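PDB 3T6C: putative ManD family dehydratase from Pantoea ananatis, which dehydrates D-gluconate to 2-dehydro-3-deoxy-D-gluconate with low activity in vitro, using one magnesium ion per subunit, as a member of the enolase superfamily. Local coordinates for residues D93-Q96 with S97-S101; I334-Y337 with S338-N341. All coordinates share one frame; numbering follows the deposited sequence.

Interaction 1 (D93-Q96 with S97-S101)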
loop_
_atom_site.group_PDB
_atom_site.type_symbol
_atom_site.label_atom_id
_atom_site.label_comp_id
_atom_site.label_asym_id
_atom_site.label_seq_id
_atom_site.Cartn_x
_atom_site.Cartn_y
_atom_site.Cartn_z
ATOM N N ASP A 93 -31.925 -19.975 4.249
ATOM C CA ASP A 93 -32.639 -19.575 3.030
ATOM C C ASP A 93 -33.643 -18.497 3.429
ATOM O O ASP A 93 -33.826 -17.533 2.680
ATOM C CB ASP A 93 -33.384 -20.778 2.424
ATOM C CG ASP A 93 -34.097 -20.413 1.138
ATOM O OD1 ASP A 93 -33.419 -20.224 0.109
ATOM O OD2 ASP A 93 -35.352 -20.352 1.122
ATOM N N ILE A 94 -34.302 -18.637 4.589
ATOM C CA ILE A 94 -35.202 -17.596 5.054
ATOM C C ILE A 94 -34.440 -16.300 5.395
ATOM O O ILE A 94 -34.884 -15.209 5.038
ATOM C CB ILE A 94 -36.044 -18.088 6.251
ATOM C CG1 ILE A 94 -37.045 -19.163 5.768
ATOM C CG2 ILE A 94 -36.754 -16.888 6.967
ATOM C CD1 ILE A 94 -37.737 -19.844 6.959
ATOM N N TRP A 95 -33.287 -16.403 6.072
ATOM C CA TRP A 95 -32.537 -15.199 6.391
ATOM C C TRP A 95 -32.138 -14.475 5.096
ATOM O O TRP A 95 -32.333 -13.273 4.974
ATOM C CB TRP A 95 -31.253 -15.557 7.193
ATOM C CG TRP A 95 -30.668 -14.311 7.860
ATOM C CD1 TRP A 95 -30.977 -13.813 9.120
ATOM C CD2 TRP A 95 -29.762 -13.386 7.267
ATOM N NE1 TRP A 95 -30.279 -12.636 9.334
ATOM C CE2 TRP A 95 -29.519 -12.365 8.211
ATOM C CE3 TRP A 95 -29.135 -13.327 6.005
ATOM C CZ2 TRP A 95 -28.664 -11.300 7.944
ATOM C CZ3 TRP A 95 -28.273 -12.274 5.740
ATOM C CH2 TRP A 95 -28.055 -11.272 6.708
ATOM N N GLN A 96 -31.528 -15.205 4.140
ATOM C CA GLN A 96 -31.055 -14.556 2.925
ATOM C C GLN A 96 -32.199 -13.935 2.135
ATOM O O GLN A 96 -32.103 -12.807 1.668
ATOM C CB GLN A 96 -30.347 -15.602 2.045
ATOM C CG GLN A 96 -29.078 -16.171 2.657
ATOM C CD GLN A 96 -27.965 -15.138 2.729
ATOM O OE1 GLN A 96 -27.958 -14.205 1.944
ATOM N NE2 GLN A 96 -27.033 -15.298 3.671
ATOM N N SER A 97 -33.290 -14.676 1.986
ATOM C CA SER A 97 -34.450 -14.145 1.254
ATOM C C SER A 97 -35.194 -13.033 2.022
ATOM O O SER A 97 -35.571 -12.003 1.406
ATOM C CB SER A 97 -35.389 -15.293 0.824
ATOM O OG SER A 97 -35.938 -15.967 1.972
ATOM N N ALA A 98 -35.365 -13.172 3.331
ATOM C CA ALA A 98 -36.052 -12.088 4.065
ATOM C C ALA A 98 -35.181 -10.839 3.999
ATOM O O ALA A 98 -35.711 -9.716 3.845
ATOM C CB ALA A 98 -36.308 -12.506 5.516
ATOM N N ALA A 99 -33.848 -11.012 4.069
ATOM C CA ALA A 99 -32.945 -9.878 4.093
ATOM C C ALA A 99 -33.084 -8.989 2.853
ATOM O O ALA A 99 -32.927 -7.781 2.960
ATOM C CB ALA A 99 -31.467 -10.350 4.229
ATOM N N VAL A 100 -33.302 -9.597 1.698
ATOM C CA VAL A 100 -33.438 -8.870 0.447
ATOM C C VAL A 100 -34.864 -8.634 0.002
ATOM O O VAL A 100 -35.070 -8.107 -1.090
ATOM C CB VAL A 100 -32.637 -9.546 -0.712
ATOM C CG1 VAL A 100 -31.128 -9.611 -0.351
ATOM C CG2 VAL A 100 -33.215 -10.948 -1.076
ATOM N N SER A 101 -35.864 -9.030 0.814
ATOM C CA SER A 101 -37.263 -9.024 0.338
ATOM C C SER A 101 -37.772 -7.629 -0.012
ATOM O O SER A 101 -38.599 -7.495 -0.904
ATOM C CB SER A 101 -38.169 -9.688 1.396
ATOM O OG SER A 101 -38.103 -8.974 2.650
#
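Ala99 lays its methyl group over one face of the Trp95 indole, one helical turn apart on helix 91-100. This CH-pi contact puts CB of Ala99 4.2 Å from the centroid of the six-membered ring of Trp95, 19° off the ring normal. The closest ring atom is CZ3 of Trp95, 4.0 Å from CB of Ala99, since the methyl is displaced toward the rim. The indole gets there because Trp95 CG lies anti to the backbone N (chi1 -164°), which swings the ring toward the following turn; the short alanine side chain brings its methyl over the ring. The amide carbon CD of Gln96 reaches the edge of the same ring, in its plane, and Gln96 NE2 is bonded to Glu92 one turn back.

Hydrogen bonding is mostly that of a regular helix, from Ser97 N, Ala98 N and Ala99 N to the carbonyls four residues earlier. The bond of Val100 N to Gln96 O, at 3.4 Å, is weak. Serine adds a second grip: Ser97 OG donates to Asp93 O at 2.7 Å, while Ser97 N binds that oxygen from the opposite face of the carbonyl plane at 3.0 Å. The buried hydroxyl is thus satisfied inside its own helix. Further on, Ser101 OG turns back to Ala98 O, 2.8 Å away, which also accepts from Ser101 N.

The carboxylate of Asp93 forms a salt bridge with Arg431 of the second subunit. Within the chain, Ile94 and Ala98 face both helix 68-83 and helix 108-129, as part of the N-terminal capping domain of the enolase fold. Trp95 also touches helix 328-340, and its NE1 is bonded to Gly326 O.

Interaction 2 (I334-Y337 with S338-N341)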
loop_
_atom_site.group_PDB
_atom_site.type_symbol
_atom_site.label_atom_id
_atom_site.label_comp_id
_atom_site.label_asym_id
_atom_site.label_seq_id
_atom_site.Cartn_x
_atom_site.Cartn_y
_atom_site.Cartn_z
ATOM N N ILE A 334 -20.202 -13.318 12.122
ATOM C CA ILE A 334 -19.281 -12.272 12.572
ATOM C C ILE A 334 -18.359 -12.830 13.652
ATOM O O ILE A 334 -17.181 -12.467 13.730
ATOM C CB ILE A 334 -20.105 -11.084 13.158
ATOM C CG1 ILE A 334 -20.805 -10.352 11.994
ATOM C CG2 ILE A 334 -19.144 -10.128 13.903
ATOM C CD1 ILE A 334 -21.943 -9.437 12.439
ATOM N N ALA A 335 -18.886 -13.715 14.522
ATOM C CA ALA A 335 -18.037 -14.287 15.558
ATOM C C ALA A 335 -16.902 -15.108 14.913
ATOM O O ALA A 335 -15.757 -15.054 15.349
ATOM C CB ALA A 335 -18.894 -15.147 16.490
ATOM N N ILE A 336 -17.237 -15.899 13.905
ATOM C CA ILE A 336 -16.243 -16.709 13.157
ATOM C C ILE A 336 -15.256 -15.825 12.377
ATOM O O ILE A 336 -14.026 -16.055 12.410
ATOM C CB ILE A 336 -16.966 -17.684 12.229
ATOM C CG1 ILE A 336 -17.547 -18.816 13.089
ATOM C CG2 ILE A 336 -15.979 -18.203 11.122
ATOM C CD1 ILE A 336 -18.536 -19.711 12.334
ATOM N N TYR A 337 -15.767 -14.805 11.720
ATOM C CA TYR A 337 -14.863 -13.898 10.991
ATOM C C TYR A 337 -13.865 -13.243 11.972
ATOM O O TYR A 337 -12.684 -13.094 11.676
ATOM C CB TYR A 337 -15.705 -12.823 10.272
ATOM C CG TYR A 337 -14.969 -12.231 9.096
ATOM C CD1 TYR A 337 -15.057 -12.848 7.857
ATOM C CD2 TYR A 337 -14.201 -11.082 9.228
ATOM C CE1 TYR A 337 -14.361 -12.379 6.765
ATOM C CE2 TYR A 337 -13.476 -10.611 8.127
ATOM C CZ TYR A 337 -13.551 -11.271 6.922
ATOM O OH TYR A 337 -12.869 -10.768 5.828
ATOM N N SER A 338 -14.355 -12.894 13.157
ATOM C CA SER A 338 -13.501 -12.351 14.223
ATOM C C SER A 338 -12.488 -13.385 14.700
ATOM O O SER A 338 -11.263 -13.073 14.812
ATOM C CB SER A 338 -14.379 -11.881 15.401
ATOM O OG SER A 338 -15.250 -10.858 14.952
ATOM N N GLU A 339 -12.956 -14.621 14.930
ATOM C CA GLU A 339 -12.102 -15.688 15.431
ATOM C C GLU A 339 -10.873 -15.866 14.552
ATOM O O GLU A 339 -9.739 -16.014 15.045
ATOM C CB GLU A 339 -12.942 -16.996 15.432
ATOM C CG GLU A 339 -12.148 -18.245 15.870
ATOM C CD GLU A 339 -12.945 -19.549 15.674
ATOM O OE1 GLU A 339 -14.181 -19.509 15.464
ATOM O OE2 GLU A 339 -12.299 -20.608 15.690
ATOM N N LEU A 340 -11.086 -15.892 13.244
ATOM C CA LEU A 340 -9.972 -16.170 12.320
ATOM C C LEU A 340 -9.013 -14.979 12.207
ATOM O O LEU A 340 -7.896 -15.130 11.698
ATOM C CB LEU A 340 -10.526 -16.595 10.948
ATOM C CG LEU A 340 -10.929 -18.084 10.708
ATOM C CD1 LEU A 340 -11.718 -18.686 11.859
ATOM C CD2 LEU A 340 -11.706 -18.258 9.397
ATOM N N ASN A 341 -9.464 -13.799 12.642
ATOM C CA ASN A 341 -8.613 -12.591 12.751
ATOM C C ASN A 341 -8.065 -12.344 14.152
ATOM O O ASN A 341 -7.523 -11.280 14.408
ATOM C CB ASN A 341 -9.398 -11.367 12.215
ATOM C CG ASN A 341 -9.387 -11.365 10.712
ATOM O OD1 ASN A 341 -8.334 -11.053 10.113
ATOM N ND2 ASN A 341 -10.512 -11.781 10.080
#
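From Ser338 N to Ile334 O, Glu339 N to Ala335 O and Leu340 N to Ile336 O, regular i to i+4 bonds carry helix 328-340 to its last turn, where the bond from Asn341 N to Tyr337 O stretches to a weak 3.4 Å. There the side chain of Asn341 takes over: its ND2 donates to Tyr337 O at 3.0 Å, with an N-H...O angle of 161° and the oxygen close to the amide plane. Asparagine suits this helix end because its short amide can fold back onto the carbonyl. The Tyr337 ring runs alongside, its plane 37° from that amide, and ND2 of Asn341 lies 3.7 Å from CE2 of Tyr337.

Ser338 OG, anti to its own carbonyl carbon (chi1 -61°), reaches Ile334 O at 2.8 Å, on the opposite face from Ser338 N. Ile336 lies side by side with the extended Glu339, whose carboxylate forms a salt bridge with Lys333 of the third subunit.

Chemically, the turn settles its buried hydroxyl internally. Tyr337 OH bonds to Asp311 of its own chain, whereas Asn341 OD1 bonds to Lys307 of the third subunit, so the helix end takes part in the subunit interface.

Interactions 1 and 2 lie about 22 Å apart between centres and about 8 Å between nearest atoms, without touching. Each belongs to a different domain, 93-101 to the N-terminal cap and 334-341 to the barrel, in the unit of strand 317-318, helix 328-340 and strand 344-345. Their helices meet, through Trp95 on Thr329 and Pro330 and Gln96 on Lys333. Gln96 packs on Glu339 of the third subunit. Interaction 2 is nearer the substrate site: the Ile334 side chain is about 9 Å from that of Arg319 and about 11 Å from that of His348, both substrate-binding. Interaction 1 lies away from the annotated sites, although a bound D-gluconic acid is about 11 Å from the Val100 side chain.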